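Local structure of bifunctional dTDP-4-dehydrorhamnose 3,5-epimerase/dTDP-4-dehydrorhamnose reductase (Arabidopsis thaliana, 4QQR) at residues A[154-159]-A[216-221]; A[162-167]-A[208-213]; A[109-114]-A[202-207]; A[88-93]-A[142-147]. The protein catalyses the 3,5-epimerisation of dTDP-4-keto-6-deoxy-glucose and the NADPH-dependent reduction that follows, yielding dTDP-L-rhamnose, and can form UDP-L-rhamnose in the same way. One frame throughout, in Å; residues are numbered along the deposited sequence.

Interaction 1 of 4, residues A[154-159]-A[216-221]. With ZN (zinc ion), chain D.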
loop_
_atom_site.group_PDB
_atom_site.type_symbol
_atom_site.label_atom_id
_atom_site.label_comp_id
_atom_site.label_asym_id
_atom_site.label_seq_id
_atom_site.Cartn_x
_atom_site.Cartn_y
_atom_site.Cartn_z
ATOM N N LEU A 154 -5.400 -4.223 0.851
ATOM C CA LEU A 154 -5.377 -4.403 -0.599
ATOM C C LEU A 154 -5.690 -5.833 -1.029
ATOM O O LEU A 154 -6.457 -6.054 -1.973
ATOM C CB LEU A 154 -4.034 -3.960 -1.177
ATOM C CG LEU A 154 -3.794 -2.463 -1.020
ATOM C CD1 LEU A 154 -2.349 -2.108 -1.310
ATOM C CD2 LEU A 154 -4.765 -1.696 -1.916
ATOM N N LEU A 155 -5.115 -6.807 -0.330
ATOM C CA LEU A 155 -5.347 -8.203 -0.675
ATOM C C LEU A 155 -6.819 -8.616 -0.554
ATOM O O LEU A 155 -7.224 -9.635 -1.125
ATOM C CB LEU A 155 -4.442 -9.115 0.140
ATOM C CG LEU A 155 -2.957 -8.974 -0.202
ATOM C CD1 LEU A 155 -2.092 -9.866 0.683
ATOM C CD2 LEU A 155 -2.715 -9.284 -1.662
ATOM N N LYS A 156 -7.616 -7.821 0.167
ATOM C CA LYS A 156 -9.065 -8.048 0.272
ATOM C C LYS A 156 -9.731 -8.022 -1.109
ATOM O O LYS A 156 -10.813 -8.596 -1.292
ATOM C CB LYS A 156 -9.755 -6.977 1.148
ATOM C CG LYS A 156 -9.688 -7.158 2.671
ATOM C CD LYS A 156 -10.527 -6.067 3.358
ATOM C CE LYS A 156 -10.492 -6.118 4.885
ATOM N NZ LYS A 156 -11.695 -6.816 5.477
ATOM N N ASN A 157 -9.099 -7.332 -2.062
ATOM C CA ASN A 157 -9.641 -7.205 -3.412
ATOM C C ASN A 157 -9.309 -8.392 -4.313
ATOM O O ASN A 157 -9.860 -8.490 -5.416
ATOM C CB ASN A 157 -9.160 -5.918 -4.079
ATOM C CG ASN A 157 -9.496 -4.677 -3.271
ATOM O OD1 ASN A 157 -10.668 -4.333 -3.103
ATOM N ND2 ASN A 157 -8.468 -3.980 -2.788
ATOM N N TYR A 158 -8.410 -9.274 -3.856
ATOM C CA TYR A 158 -8.070 -10.496 -4.604
ATOM C C TYR A 158 -8.777 -11.710 -4.023
ATOM O O TYR A 158 -8.307 -12.300 -3.067
ATOM C CB TYR A 158 -6.559 -10.763 -4.615
ATOM C CG TYR A 158 -5.752 -9.657 -5.232
ATOM C CD1 TYR A 158 -5.265 -9.764 -6.525
ATOM C CD2 TYR A 158 -5.493 -8.488 -4.524
ATOM C CE1 TYR A 158 -4.533 -8.739 -7.097
ATOM C CE2 TYR A 158 -4.765 -7.459 -5.085
ATOM C CZ TYR A 158 -4.283 -7.589 -6.368
ATOM O OH TYR A 158 -3.559 -6.556 -6.922
ATOM N N GLU A 159 -9.885 -12.104 -4.636
ATOM C CA GLU A 159 -10.736 -13.170 -4.116
ATOM C C GLU A 159 -10.084 -14.538 -4.032
ATOM O O GLU A 159 -10.676 -15.469 -3.475
ATOM C CB GLU A 159 -11.997 -13.292 -4.973
ATOM C CG GLU A 159 -11.821 -14.234 -6.141
ATOM C CD GLU A 159 -12.490 -13.742 -7.408
ATOM O OE1 GLU A 159 -13.662 -13.302 -7.347
ATOM O OE2 GLU A 159 -11.823 -13.800 -8.464
ATOM N N THR A 216 -10.449 -18.745 1.292
ATOM C CA THR A 216 -10.052 -17.388 0.886
ATOM C C THR A 216 -10.537 -16.342 1.883
ATOM O O THR A 216 -11.310 -16.650 2.780
ATOM C CB THR A 216 -10.534 -17.048 -0.553
ATOM O OG1 THR A 216 -11.836 -17.610 -0.777
ATOM C CG2 THR A 216 -9.578 -17.634 -1.582
ATOM N N GLY A 217 -10.087 -15.105 1.715
ATOM C CA GLY A 217 -10.375 -14.049 2.664
ATOM C C GLY A 217 -9.350 -14.049 3.788
ATOM O O GLY A 217 -8.279 -14.659 3.683
ATOM N N ILE A 218 -9.682 -13.363 4.874
ATOM C CA ILE A 218 -8.777 -13.239 6.001
ATOM C C ILE A 218 -9.083 -14.293 7.075
ATOM O O ILE A 218 -10.244 -14.538 7.381
ATOM C CB ILE A 218 -8.853 -11.814 6.601
ATOM C CG1 ILE A 218 -8.295 -10.795 5.603
ATOM C CG2 ILE A 218 -8.092 -11.729 7.920
ATOM C CD1 ILE A 218 -8.597 -9.328 5.951
ATOM N N TYR A 219 -8.052 -14.933 7.621
ATOM C CA TYR A 219 -8.227 -15.743 8.823
ATOM C C TYR A 219 -7.220 -15.329 9.881
ATOM O O TYR A 219 -6.013 -15.292 9.618
ATOM C CB TYR A 219 -8.048 -17.237 8.550
ATOM C CG TYR A 219 -9.140 -17.876 7.738
ATOM C CD1 TYR A 219 -9.191 -17.699 6.358
ATOM C CD2 TYR A 219 -10.113 -18.673 8.335
ATOM C CE1 TYR A 219 -10.184 -18.287 5.588
ATOM C CE2 TYR A 219 -11.118 -19.266 7.572
ATOM C CZ TYR A 219 -11.142 -19.065 6.191
ATOM O OH TYR A 219 -12.109 -19.631 5.388
ATOM N N ASN A 220 -7.729 -14.999 11.065
ATOM C CA ASN A 220 -6.922 -14.948 12.271
ATOM C C ASN A 220 -6.318 -16.338 12.409
ATOM O O ASN A 220 -7.030 -17.337 12.315
ATOM C CB ASN A 220 -7.788 -14.601 13.498
ATOM C CG ASN A 220 -8.140 -13.104 13.594
ATOM O OD1 ASN A 220 -7.493 -12.239 12.992
ATOM N ND2 ASN A 220 -9.158 -12.806 14.381
ATOM N N PHE A 221 -5.004 -16.409 12.597
ATOM C CA PHE A 221 -4.280 -17.680 12.476
ATOM C C PHE A 221 -3.376 -17.916 13.691
ATOM O O PHE A 221 -2.200 -18.255 13.570
ATOM C CB PHE A 221 -3.478 -17.730 11.152
ATOM C CG PHE A 221 -3.288 -19.124 10.606
ATOM C CD1 PHE A 221 -4.377 -19.892 10.245
ATOM C CD2 PHE A 221 -2.027 -19.667 10.467
ATOM C CE1 PHE A 221 -4.219 -21.167 9.757
ATOM C CE2 PHE A 221 -1.869 -20.948 9.976
ATOM C CZ PHE A 221 -2.974 -21.691 9.622
HETATM ZN ZN ZN D . -13.401 -12.763 -10.102
#
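Glu159, whose backbone carbonyl rests against Thr216, binds a zinc ion through OE2 at 2.5 Å, and Glu80 of the second subunit supplies another carboxylate oxygen to the same metal. The side chain of Glu159 leaves the backbone away from 216-221; the carboxylate binds the metal, while the main-chain O meets Thr216, just before strand 217-220. There the branch of Thr216 doing the touching is its methyl, with CG2 3.1 Å from Glu159 O. Thr216 OG1 stays farther from Glu159 O, at 3.6 Å, and makes no hydrogen bond to it. With chi1 at 38°, OG1 sits between the backbone N and the carbonyl carbon, which sets CG2 anti to the carbonyl carbon. The segments join two parts of the Rossmann fold: 154-159 carries helix 143-155 through a type I turn (Leu155 to Tyr158) toward strand 161-166, while 217-220 is the outermost strand beside 161-166 in the parallel sheet. Farther along, the aliphatic chain of Lys156 crosses the end of Ile218, with CE 3.9 Å from Ile218 CD1. Only the last bend, at chi4 (-98°), departs from the extended run of the Lys156 chain, and NZ is 4.0 Å from the same Ile218 CD1. Tyr158 N closes the turn on Leu155 O at 3.0 Å. Just before it, Leu154 O accepts from Asn157 N at 2.9 Å and weakly from Asn157 ND2. Ile218 also packs on Arg165 of strand 161-166, while Leu155 and Tyr158 press on helix 80-103.

Interaction 2 of 4, residues A[162-167]-A[208-213]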
loop_
_atom_site.group_PDB
_atom_site.type_symbol
_atom_site.label_atom_id
_atom_site.label_comp_id
_atom_site.label_asym_id
_atom_site.label_seq_id
_atom_site.Cartn_x
_atom_site.Cartn_y
_atom_site.Cartn_z
ATOM N N CYS A 162 -5.737 -16.055 0.342
ATOM C CA CYS A 162 -6.103 -16.388 1.709
ATOM C C CYS A 162 -5.030 -15.868 2.677
ATOM O O CYS A 162 -3.997 -16.504 2.888
ATOM C CB CYS A 162 -6.297 -17.894 1.858
ATOM S SG CYS A 162 -6.798 -18.411 3.525
ATOM N N THR A 163 -5.293 -14.688 3.241
ATOM C CA THR A 163 -4.407 -14.054 4.208
ATOM C C THR A 163 -4.542 -14.641 5.616
ATOM O O THR A 163 -5.638 -14.721 6.180
ATOM C CB THR A 163 -4.656 -12.556 4.246
ATOM O OG1 THR A 163 -4.232 -12.007 3.005
ATOM C CG2 THR A 163 -3.876 -11.889 5.374
ATOM N N LEU A 164 -3.400 -15.055 6.156
ATOM C CA LEU A 164 -3.309 -15.676 7.473
ATOM C C LEU A 164 -2.562 -14.755 8.452
ATOM O O LEU A 164 -1.393 -14.397 8.219
ATOM C CB LEU A 164 -2.611 -17.044 7.370
ATOM C CG LEU A 164 -3.432 -18.293 6.999
ATOM C CD1 LEU A 164 -4.635 -17.941 6.195
ATOM C CD2 LEU A 164 -2.607 -19.311 6.227
ATOM N N ARG A 165 -3.235 -14.365 9.537
ATOM C CA ARG A 165 -2.607 -13.521 10.550
ATOM C C ARG A 165 -1.871 -14.373 11.584
ATOM O O ARG A 165 -2.477 -14.887 12.537
ATOM C CB ARG A 165 -3.634 -12.619 11.229
ATOM C CG ARG A 165 -4.421 -11.715 10.279
ATOM C CD ARG A 165 -5.211 -10.684 11.073
ATOM N NE ARG A 165 -5.951 -9.725 10.257
ATOM C CZ ARG A 165 -7.168 -9.271 10.554
ATOM N NH1 ARG A 165 -7.794 -9.703 11.641
ATOM N NH2 ARG A 165 -7.763 -8.389 9.757
ATOM N N VAL A 166 -0.564 -14.524 11.381
ATOM C CA VAL A 166 0.311 -15.255 12.299
ATOM C C VAL A 166 0.856 -14.272 13.327
ATOM O O VAL A 166 1.241 -13.159 12.969
ATOM C CB VAL A 166 1.475 -15.934 11.524
ATOM C CG1 VAL A 166 2.629 -16.327 12.451
ATOM C CG2 VAL A 166 0.969 -17.128 10.738
ATOM N N ARG A 167 0.848 -14.667 14.601
ATOM C CA ARG A 167 1.429 -13.859 15.684
ATOM C C ARG A 167 2.437 -14.698 16.458
ATOM O O ARG A 167 2.228 -15.900 16.644
ATOM C CB ARG A 167 0.359 -13.369 16.667
ATOM C CG ARG A 167 -0.648 -12.351 16.147
ATOM C CD ARG A 167 -0.546 -11.020 16.882
ATOM N NE ARG A 167 -0.621 -11.180 18.321
ATOM C CZ ARG A 167 -0.158 -10.296 19.199
ATOM N NH1 ARG A 167 0.412 -9.177 18.800
ATOM N NH2 ARG A 167 -0.267 -10.540 20.485
ATOM N N ILE A 208 -1.893 -26.058 5.121
ATOM C CA ILE A 208 -1.888 -26.931 3.939
ATOM C C ILE A 208 -3.332 -27.327 3.596
ATOM O O ILE A 208 -3.716 -27.372 2.418
ATOM C CB ILE A 208 -1.045 -28.239 4.116
ATOM C CG1 ILE A 208 0.410 -27.963 4.534
ATOM C CG2 ILE A 208 -1.080 -29.072 2.859
ATOM C CD1 ILE A 208 1.129 -26.941 3.712
ATOM N N GLU A 209 -4.126 -27.595 4.634
ATOM C CA GLU A 209 -5.511 -28.060 4.472
ATOM C C GLU A 209 -6.443 -26.966 3.959
ATOM O O GLU A 209 -7.424 -27.256 3.265
ATOM C CB GLU A 209 -6.069 -28.650 5.786
ATOM C CG GLU A 209 -5.287 -29.858 6.291
ATOM C CD GLU A 209 -5.296 -31.024 5.299
ATOM O OE1 GLU A 209 -6.369 -31.239 4.665
ATOM O OE2 GLU A 209 -4.237 -31.705 5.152
ATOM N N MET A 210 -6.132 -25.716 4.314
ATOM C CA MET A 210 -6.930 -24.560 3.890
ATOM C C MET A 210 -6.806 -24.386 2.397
ATOM O O MET A 210 -7.801 -24.156 1.714
ATOM C CB MET A 210 -6.490 -23.294 4.619
ATOM C CG MET A 210 -6.722 -23.367 6.128
ATOM S SD MET A 210 -6.348 -21.833 6.997
ATOM C CE MET A 210 -7.797 -20.861 6.611
ATOM N N ALA A 211 -5.572 -24.518 1.909
ATOM C CA ALA A 211 -5.279 -24.587 0.480
ATOM C C ALA A 211 -6.083 -25.704 -0.189
ATOM O O ALA A 211 -6.783 -25.464 -1.174
ATOM C CB ALA A 211 -3.794 -24.793 0.249
ATOM N N LYS A 212 -5.988 -26.919 0.345
ATOM C CA LYS A 212 -6.740 -28.036 -0.210
ATOM C C LYS A 212 -8.244 -27.736 -0.304
ATOM O O LYS A 212 -8.903 -28.187 -1.233
ATOM C CB LYS A 212 -6.482 -29.313 0.588
ATOM C CG LYS A 212 -5.096 -29.959 0.356
ATOM C CD LYS A 212 -4.853 -31.100 1.347
ATOM C CE LYS A 212 -3.692 -31.985 0.919
ATOM N NZ LYS A 212 -3.125 -32.827 2.046
ATOM N N ARG A 213 -8.771 -26.948 0.634
ATOM C CA ARG A 213 -10.193 -26.629 0.661
ATOM C C ARG A 213 -10.507 -25.360 -0.096
ATOM O O ARG A 213 -11.627 -24.863 -0.037
ATOM C CB ARG A 213 -10.669 -26.457 2.090
ATOM C CG ARG A 213 -10.517 -27.689 2.918
ATOM C CD ARG A 213 -11.114 -27.487 4.303
ATOM N NE ARG A 213 -10.681 -28.535 5.215
ATOM C CZ ARG A 213 -11.018 -28.606 6.497
ATOM N NH1 ARG A 213 -11.806 -27.681 7.041
ATOM N NH2 ARG A 213 -10.556 -29.610 7.233
#
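Between 162-167 and 208-213 the methyl end of Met210 makes the contact, touching two side chains. Met210 CE lies 4.1 Å from Cys162 SG. The same Met210 CE is 4.3 Å from Leu164 CD1. Both are plain apolar contacts, and all three residues are buried. Cys162 and Leu164 are two apart on strand 161-166, so their side chains leave the same face of the sheet, toward the helix. The thiol reaches out because SG stands anti to the backbone N (chi1 -179°). Met210 runs nearly straight out from the helix and then bends at chi3 (78°), which turns CE toward Cys162 and the neighbouring Tyr219. The backbones stay well apart, the nearest alpha carbons being Cys162 CA and Ala211 CA at 8.3 Å. In the next shell Tyr219 and Phe221, from segment 216-221 on the neighbouring strand, pack on Met210, while Ile109 of strand 107-113 borders both Cys162 and Leu164. Arg165 points to the other face of the sheet, where Glu152 forms a salt bridge with it. Farther out, Lys212 NZ and Glu209 OE2 form a long salt bridge of 3.5 Å within the helix. Just past the helix end Arg213 pairs with Glu275. A hydrophobic helix face laid over a parallel sheet, with one long side chain spanning alternate residues of the strand next to the sheet edge, is the layered alpha/beta packing of the Rossmann fold of the dTDP-4-dehydrorhamnose reductase family.

Interaction 3 of 4, residues A[109-114]-A[202-207]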
loop_
_atom_site.group_PDB
_atom_site.type_symbol
_atom_site.label_atom_id
_atom_site.label_comp_id
_atom_site.label_asym_id
_atom_site.label_seq_id
_atom_site.Cartn_x
_atom_site.Cartn_y
_atom_site.Cartn_z
ATOM N N ILE A 109 -1.943 -18.895 -0.682
ATOM C CA ILE A 109 -1.913 -18.852 0.771
ATOM C C ILE A 109 -0.870 -17.838 1.191
ATOM O O ILE A 109 0.330 -18.074 1.048
ATOM C CB ILE A 109 -1.547 -20.206 1.349
ATOM C CG1 ILE A 109 -2.556 -21.263 0.879
ATOM C CG2 ILE A 109 -1.482 -20.121 2.861
ATOM C CD1 ILE A 109 -3.997 -21.043 1.372
ATOM N N ASN A 110 -1.332 -16.702 1.695
ATOM C CA ASN A 110 -0.443 -15.623 2.117
ATOM C C ASN A 110 -0.270 -15.567 3.655
ATOM O O ASN A 110 -1.176 -15.169 4.386
ATOM C CB ASN A 110 -0.955 -14.301 1.526
ATOM C CG ASN A 110 -0.129 -13.104 1.940
ATOM O OD1 ASN A 110 1.061 -13.027 1.652
ATOM N ND2 ASN A 110 -0.777 -12.132 2.575
ATOM N N TYR A 111 0.890 -16.010 4.126
ATOM C CA TYR A 111 1.276 -15.907 5.522
ATOM C C TYR A 111 1.589 -14.459 5.862
ATOM O O TYR A 111 2.387 -13.810 5.198
ATOM C CB TYR A 111 2.486 -16.808 5.785
ATOM C CG TYR A 111 2.155 -18.266 5.567
ATOM C CD1 TYR A 111 1.485 -19.007 6.545
ATOM C CD2 TYR A 111 2.439 -18.887 4.363
ATOM C CE1 TYR A 111 1.155 -20.321 6.336
ATOM C CE2 TYR A 111 2.107 -20.205 4.146
ATOM C CZ TYR A 111 1.470 -20.917 5.133
ATOM O OH TYR A 111 1.152 -22.234 4.910
ATOM N N ALA A 112 0.940 -13.938 6.893
ATOM C CA ALA A 112 1.050 -12.518 7.211
ATOM C C ALA A 112 0.955 -12.351 8.716
ATOM O O ALA A 112 1.159 -13.313 9.449
ATOM C CB ALA A 112 -0.036 -11.705 6.486
ATOM N N THR A 113 0.615 -11.147 9.171
ATOM C CA THR A 113 0.776 -10.803 10.580
ATOM C C THR A 113 -0.496 -10.355 11.291
ATOM O O THR A 113 -1.356 -9.694 10.707
ATOM C CB THR A 113 1.831 -9.696 10.756
ATOM O OG1 THR A 113 2.052 -9.476 12.154
ATOM C CG2 THR A 113 1.376 -8.392 10.079
ATOM N N GLY A 114 -0.597 -10.710 12.568
ATOM C CA GLY A 114 -1.713 -10.260 13.372
ATOM C C GLY A 114 -1.270 -9.130 14.265
ATOM O O GLY A 114 -2.072 -8.531 14.986
ATOM N N GLU A 202 1.303 -27.176 14.989
ATOM C CA GLU A 202 -0.112 -27.496 14.789
ATOM C C GLU A 202 -0.735 -26.737 13.605
ATOM O O GLU A 202 -1.458 -27.324 12.799
ATOM C CB GLU A 202 -0.918 -27.220 16.054
ATOM C CG GLU A 202 -2.399 -27.497 15.879
ATOM C CD GLU A 202 -3.206 -27.135 17.115
ATOM O OE1 GLU A 202 -2.658 -26.412 17.978
ATOM O OE2 GLU A 202 -4.374 -27.573 17.234
ATOM N N LEU A 203 -0.432 -25.442 13.510
ATOM C CA LEU A 203 -1.123 -24.548 12.587
ATOM C C LEU A 203 -0.640 -24.643 11.131
ATOM O O LEU A 203 -1.439 -24.516 10.191
ATOM C CB LEU A 203 -1.046 -23.100 13.078
ATOM C CG LEU A 203 -2.269 -22.535 13.809
ATOM C CD1 LEU A 203 -3.536 -22.885 13.042
ATOM C CD2 LEU A 203 -2.338 -23.058 15.213
ATOM N N LEU A 204 0.654 -24.879 10.939
ATOM C CA LEU A 204 1.177 -25.043 9.584
ATOM C C LEU A 204 0.561 -26.211 8.813
ATOM O O LEU A 204 0.229 -26.069 7.643
ATOM C CB LEU A 204 2.707 -25.092 9.553
ATOM C CG LEU A 204 3.353 -23.716 9.696
ATOM C CD1 LEU A 204 4.835 -23.736 9.345
ATOM C CD2 LEU A 204 2.608 -22.717 8.829
ATOM N N PRO A 205 0.397 -27.367 9.460
ATOM C CA PRO A 205 -0.362 -28.404 8.747
ATOM C C PRO A 205 -1.764 -27.955 8.305
ATOM O O PRO A 205 -2.144 -28.201 7.160
ATOM C CB PRO A 205 -0.433 -29.536 9.776
ATOM C CG PRO A 205 0.839 -29.375 10.534
ATOM C CD PRO A 205 1.053 -27.902 10.667
ATOM N N ILE A 206 -2.500 -27.298 9.202
ATOM C CA ILE A 206 -3.833 -26.765 8.914
ATOM C C ILE A 206 -3.836 -25.836 7.703
ATOM O O ILE A 206 -4.757 -25.850 6.897
ATOM C CB ILE A 206 -4.398 -26.020 10.160
ATOM C CG1 ILE A 206 -4.893 -27.040 11.206
ATOM C CG2 ILE A 206 -5.491 -25.003 9.766
ATOM C CD1 ILE A 206 -5.063 -26.488 12.604
ATOM N N SER A 207 -2.789 -25.035 7.563
ATOM C CA SER A 207 -2.707 -24.143 6.415
ATOM C C SER A 207 -2.595 -24.924 5.110
ATOM O O SER A 207 -3.158 -24.502 4.098
ATOM C CB SER A 207 -1.595 -23.090 6.568
ATOM O OG SER A 207 -0.313 -23.640 6.382
#
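The polar part of this contact is a short relay that begins at the Tyr111 hydroxyl. Tyr111 OH donates to Ser207 OG at 2.5 Å, and the serine oxygen lies at the edge of the ring, in its plane. Ser207 OG in turn donates to Leu204 O, one helical turn earlier, at 2.8 Å. This second bond has a C=O...OG angle of 126°, with the serine oxygen tilted a little from the carbonyl plane. Ser207 OG is therefore held by two bonds, and its chi1 (75°) folds it back beside its own helix within range of both. Pro205 has no N-H to give to the preceding turn, and the helix is kinked there. Apolar contact is made by Leu204 CD2, which approaches the ring obliquely, 3.8 Å from Tyr111 CE1. Ile109 CD1 adds a looser touch on Ser207 O at 4.5 Å. Replacing Tyr111 by a phenylalanine would probably leave Ser207 OG without its donor across the contact and the ring free to shift against Leu204. Packing around the pair is continued by Leu164 of strand 161-166, by Leu28 against Tyr111 and by Ile24 and Leu27 beside Leu204. The strand and helix run roughly antiparallel, at 153° between their directions, with axes 11.5 Å apart. This is a helix laid on the central parallel sheet of a Rossmann fold, and since Tyr111 and Ile24 are NADPH-binding by similarity, the contact probably adjoins the cofactor pocket.

Interaction 4 of 4, residues A[88-93]-A[142-147]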
loop_
_atom_site.group_PDB
_atom_site.type_symbol
_atom_site.label_atom_id
_atom_site.label_comp_id
_atom_site.label_asym_id
_atom_site.label_seq_id
_atom_site.Cartn_x
_atom_site.Cartn_y
_atom_site.Cartn_z
ATOM N N ARG A 88 9.351 -3.269 -1.605
ATOM C CA ARG A 88 9.587 -3.955 -2.868
ATOM C C ARG A 88 9.134 -5.410 -2.819
ATOM O O ARG A 88 8.574 -5.925 -3.785
ATOM C CB ARG A 88 11.066 -3.878 -3.249
ATOM C CG ARG A 88 11.423 -4.645 -4.510
ATOM C CD ARG A 88 12.898 -5.004 -4.531
ATOM N NE ARG A 88 13.638 -4.311 -3.482
ATOM C CZ ARG A 88 14.830 -3.751 -3.652
ATOM N NH1 ARG A 88 15.424 -3.802 -4.837
ATOM N NH2 ARG A 88 15.430 -3.139 -2.640
ATOM N N THR A 89 9.378 -6.070 -1.693
ATOM C CA THR A 89 9.017 -7.463 -1.546
ATOM C C THR A 89 7.656 -7.702 -0.892
ATOM O O THR A 89 6.909 -8.563 -1.347
ATOM C CB THR A 89 10.144 -8.314 -0.875
ATOM O OG1 THR A 89 9.576 -9.501 -0.302
ATOM C CG2 THR A 89 10.817 -7.565 0.210
ATOM N N ASN A 90 7.319 -6.956 0.155
ATOM C CA ASN A 90 6.085 -7.237 0.907
ATOM C C ASN A 90 4.874 -6.487 0.373
ATOM O O ASN A 90 3.737 -6.873 0.625
ATOM C CB ASN A 90 6.253 -6.906 2.394
ATOM C CG ASN A 90 7.188 -7.860 3.114
ATOM O OD1 ASN A 90 8.058 -8.486 2.503
ATOM N ND2 ASN A 90 7.005 -7.981 4.423
ATOM N N VAL A 91 5.130 -5.390 -0.329
ATOM C CA VAL A 91 4.081 -4.682 -1.020
ATOM C C VAL A 91 4.074 -5.073 -2.503
ATOM O O VAL A 91 3.243 -5.879 -2.923
ATOM C CB VAL A 91 4.185 -3.147 -0.823
ATOM C CG1 VAL A 91 3.045 -2.455 -1.504
ATOM C CG2 VAL A 91 4.149 -2.801 0.648
ATOM N N ALA A 92 5.003 -4.539 -3.290
ATOM C CA ALA A 92 4.908 -4.697 -4.754
ATOM C C ALA A 92 5.021 -6.142 -5.188
ATOM O O ALA A 92 4.333 -6.569 -6.108
ATOM C CB ALA A 92 5.930 -3.806 -5.518
ATOM N N GLY A 93 5.888 -6.892 -4.525
ATOM C CA GLY A 93 6.058 -8.289 -4.859
ATOM C C GLY A 93 4.881 -9.171 -4.472
ATOM O O GLY A 93 4.465 -10.018 -5.259
ATOM N N SER A 142 3.915 2.432 13.780
ATOM C CA SER A 142 5.201 2.083 13.172
ATOM C C SER A 142 5.091 1.709 11.681
ATOM O O SER A 142 4.044 1.248 11.212
ATOM C CB SER A 142 5.902 0.969 13.969
ATOM O OG SER A 142 5.539 -0.331 13.511
ATOM N N PHE A 143 6.182 1.914 10.951
ATOM C CA PHE A 143 6.229 1.630 9.511
ATOM C C PHE A 143 5.823 0.201 9.143
ATOM O O PHE A 143 4.955 -0.013 8.292
ATOM C CB PHE A 143 7.621 1.910 8.951
ATOM C CG PHE A 143 7.838 1.352 7.573
ATOM C CD1 PHE A 143 7.393 2.051 6.449
ATOM C CD2 PHE A 143 8.481 0.117 7.394
ATOM C CE1 PHE A 143 7.586 1.540 5.177
ATOM C CE2 PHE A 143 8.684 -0.400 6.125
ATOM C CZ PHE A 143 8.237 0.316 5.009
ATOM N N TYR A 144 6.471 -0.767 9.771
ATOM C CA TYR A 144 6.177 -2.156 9.482
ATOM C C TYR A 144 4.680 -2.415 9.637
ATOM O O TYR A 144 4.043 -3.000 8.766
ATOM C CB TYR A 144 6.997 -3.102 10.376
ATOM C CG TYR A 144 6.894 -4.527 9.902
ATOM C CD1 TYR A 144 7.522 -4.921 8.733
ATOM C CD2 TYR A 144 6.133 -5.463 10.591
ATOM C CE1 TYR A 144 7.415 -6.206 8.270
ATOM C CE2 TYR A 144 6.016 -6.758 10.137
ATOM C CZ TYR A 144 6.656 -7.126 8.969
ATOM O OH TYR A 144 6.564 -8.415 8.486
ATOM N N SER A 145 4.123 -1.928 10.740
ATOM C CA SER A 145 2.714 -2.124 11.067
ATOM C C SER A 145 1.746 -1.496 10.061
ATOM O O SER A 145 0.759 -2.111 9.653
ATOM C CB SER A 145 2.433 -1.560 12.450
ATOM O OG SER A 145 1.572 -2.437 13.127
ATOM N N LYS A 146 2.027 -0.257 9.677
ATOM C CA LYS A 146 1.170 0.444 8.742
ATOM C C LYS A 146 1.242 -0.266 7.391
ATOM O O LYS A 146 0.228 -0.461 6.718
ATOM C CB LYS A 146 1.610 1.903 8.628
ATOM C CG LYS A 146 0.496 2.873 8.265
ATOM C CD LYS A 146 1.021 4.311 8.186
ATOM C CE LYS A 146 2.042 4.594 9.299
ATOM N NZ LYS A 146 1.671 5.772 10.120
ATOM N N THR A 147 2.449 -0.686 7.024
ATOM C CA THR A 147 2.681 -1.314 5.730
ATOM C C THR A 147 1.958 -2.656 5.584
ATOM O O THR A 147 1.285 -2.905 4.566
ATOM C CB THR A 147 4.182 -1.472 5.449
ATOM O OG1 THR A 147 4.806 -0.182 5.484
ATOM C CG2 THR A 147 4.408 -2.082 4.091
#
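Val91 and Thr147 meet methyl to methyl, with Val91 CG2 3.5 Å from Thr147 CG2 and the two side chains crossing at about a right angle. In Val91 (chi1 -177°) it is CG1 that stands anti to the backbone N, whereas CG2, set beside that N, is the branch presented to the other helix. Thr147 does the reverse: its methyl lies anti to the backbone N and reaches Val91, while OG1 turns back to its own helix. There OG1 donates to Phe143 O at 2.8 Å, from above the carbonyl plane by 42°. Thr147 OG1 also lies over one face of the Phe143 ring, toward its rim. An alanine in place of Thr147 would keep neither the methyl against Val91 nor the hydroxyl, and is likely to open a gap between the helices. Nearby, the amide of Asn90 approaches the hydroxyl end of Tyr144, the side chains crossing at about a right angle and the amide and ring planes 66° apart. Ser142 caps the helix start, its OG accepting weakly from Ser145 N at 3.5 Å. Val91 and Ala92 also pack on Leu95 and Ala92 of the second subunit, consistent with the interface helix bundle of extended short-chain dehydrogenases, and Tyr144 with Lys148 matches the YxxxK motif of that superfamily.

Interactions 2 and 3 are both core contacts: they share helix 200-212, set against the neighbouring strands 161-166 and 107-113, and their centres are 5 Å apart. Their chemistry differs along that helix, purely apolar in interaction 2 but with a hydroxyl relay in interaction 3, nearer the probable cofactor site. Interaction 1, at the sheet edge, is partly exposed and adds a zinc ligand. It touches interaction 2 where Tyr219 N probably bonds Thr163 O at 2.8 Å. Interactions 1 and 4 use opposite ends of helix 143-155, and both reach the second subunit. Interaction 4 pairs helix with helix, away from the sheet, and does not touch the others.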